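Local atomic coordinates of peptide methionine sulfoxide reductase MsrA (Treponema denticola ATCC 35405, PDB entry 5FA9), a protein that probably repairs oxidised proteins by reducing methionine sulfoxide back to methionine, with MsrA and MsrB modules fused in a single chain. Residues L65-A70 with L308-P313. The protein carries 2 engineered substitutions. Sequence-based numbering, arbitrary orientation.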
# COMPACT_ATOMS: atom_id res chain seq x y z
N LEU B 65 9.18 5.17 7.92
CA LEU B 65 10.29 5.13 6.96
C LEU B 65 11.62 5.31 7.68
O LEU B 65 12.63 4.74 7.30
CB LEU B 65 10.11 6.20 5.88
CG LEU B 65 11.20 6.28 4.81
CD1 LEU B 65 11.34 4.95 4.08
CD2 LEU B 65 10.90 7.41 3.83
N GLN B 66 11.60 6.13 8.74
CA GLN B 66 12.79 6.40 9.53
C GLN B 66 13.34 5.12 10.16
O GLN B 66 14.55 4.88 10.12
CB GLN B 66 12.49 7.43 10.62
CG GLN B 66 12.42 8.87 10.13
CD GLN B 66 11.36 9.10 9.07
OE1 GLN B 66 10.22 8.65 9.22
NE2 GLN B 66 11.72 9.79 8.00
N GLU B 67 12.46 4.31 10.74
CA GLU B 67 12.88 3.06 11.36
C GLU B 67 13.37 2.06 10.31
O GLU B 67 14.36 1.37 10.52
CB GLU B 67 11.74 2.44 12.18
CG GLU B 67 12.11 1.10 12.80
CD GLU B 67 11.03 0.56 13.73
OE1 GLU B 67 11.15 -0.60 14.16
OE2 GLU B 67 10.07 1.31 14.03
N LEU B 68 12.67 2.01 9.18
CA LEU B 68 13.04 1.10 8.09
C LEU B 68 14.43 1.42 7.55
O LEU B 68 15.22 0.51 7.27
CB LEU B 68 12.02 1.18 6.96
CG LEU B 68 10.67 0.50 7.21
CD1 LEU B 68 9.81 0.58 5.96
CD2 LEU B 68 10.87 -0.95 7.63
N LEU B 69 14.74 2.70 7.42
CA LEU B 69 16.05 3.12 6.95
C LEU B 69 17.09 2.89 8.04
O LEU B 69 18.27 2.66 7.75
CB LEU B 69 16.03 4.59 6.52
CG LEU B 69 15.21 4.89 5.27
CD1 LEU B 69 15.29 6.36 4.90
CD2 LEU B 69 15.67 4.02 4.11
N ALA B 70 16.66 2.96 9.29
CA ALA B 70 17.53 2.67 10.42
C ALA B 70 17.93 1.20 10.41
O ALA B 70 19.09 0.86 10.62
CB ALA B 70 16.85 3.04 11.73
N LEU B 308 16.83 11.48 16.50
CA LEU B 308 16.52 12.76 15.88
C LEU B 308 15.59 12.67 14.65
O LEU B 308 14.67 13.49 14.52
CB LEU B 308 17.81 13.49 15.49
CG LEU B 308 18.77 13.85 16.63
CD1 LEU B 308 20.01 14.53 16.08
CD2 LEU B 308 18.08 14.74 17.65
N PRO B 309 15.82 11.70 13.73
CA PRO B 309 14.93 11.67 12.56
C PRO B 309 13.46 11.38 12.88
O PRO B 309 12.60 11.70 12.06
CB PRO B 309 15.52 10.53 11.72
CG PRO B 309 16.95 10.47 12.12
CD PRO B 309 16.94 10.75 13.59
N TYR B 310 13.18 10.78 14.03
CA TYR B 310 11.80 10.50 14.42
C TYR B 310 11.07 11.78 14.79
O TYR B 310 9.84 11.84 14.75
CB TYR B 310 11.76 9.50 15.58
CG TYR B 310 12.30 8.14 15.22
CD1 TYR B 310 11.60 7.30 14.36
CD2 TYR B 310 13.51 7.69 15.74
CE1 TYR B 310 12.09 6.05 14.03
CE2 TYR B 310 14.00 6.44 15.41
CZ TYR B 310 13.29 5.62 14.56
OH TYR B 310 13.78 4.38 14.23
N VAL B 311 11.82 12.82 15.14
CA VAL B 311 11.25 14.12 15.44
C VAL B 311 11.22 14.99 14.19
O VAL B 311 10.20 15.60 13.87
CB VAL B 311 12.04 14.85 16.54
CG1 VAL B 311 11.37 16.18 16.88
CG2 VAL B 311 12.15 13.98 17.78
N LYS B 312 12.34 15.02 13.47
CA LYS B 312 12.45 15.79 12.24
C LYS B 312 12.91 14.91 11.08
O LYS B 312 14.11 14.83 10.80
CB LYS B 312 13.41 16.96 12.42
CG LYS B 312 12.95 18.02 13.41
CD LYS B 312 13.95 19.15 13.50
CE LYS B 312 13.50 20.22 14.49
NZ LYS B 312 12.41 21.06 13.92
N PRO B 313 11.96 14.24 10.41
CA PRO B 313 12.24 13.35 9.28
C PRO B 313 12.94 14.06 8.12
O PRO B 313 13.67 13.42 7.37
CB PRO B 313 10.84 12.87 8.86
CG PRO B 313 9.89 13.86 9.43
CD PRO B 313 10.52 14.33 10.71
O HOH W 1 14.17 10.90 7.49
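Gln66 carries much of this contact: its CB meets Tyr310 and its CG meets Pro309. CB lies 3.7 Å from Tyr310 CE1, meeting the ring obliquely, and CG comes 3.4 Å from Pro309 O. The chain then bends at chi2 (60°), which turns CD toward Pro313, and the amide NE2 ends 3.3 Å from Pro313 CB. Beside it the phenol reaches over the helix: Tyr310 OH is 3.3 Å from Glu67 CA and 3.5 Å from Glu67 CB. Tyr310 OH is hydrogen-bonded to the hydroxyl of Tyr163, while the Glu67 carboxylate, 76° from the ring plane, turns to Thr241 and His71. The looser, wetter side lies at Ala70, whose CB stays 4.2 Å from Tyr310 OH, and at the carbonyl Pro313 O, which a water reaches, accepting from Gln66 NE2 (2.7 Å) and donating to that oxygen. Glu106 also accepts from NE2, so the amide nitrogen is gripped twice. Van der Waals packing, with one water bridging the segments, thus seats the short, weakly bonded helix about 308-311 against helix 65-74 of the MsrA domain. Helix 104-115 touches both, through Leu69 and Pro309 on Phe110, strand 51-59 backs Leu65 and Leu68, and helix 296-299 packs on Leu308 and Val311.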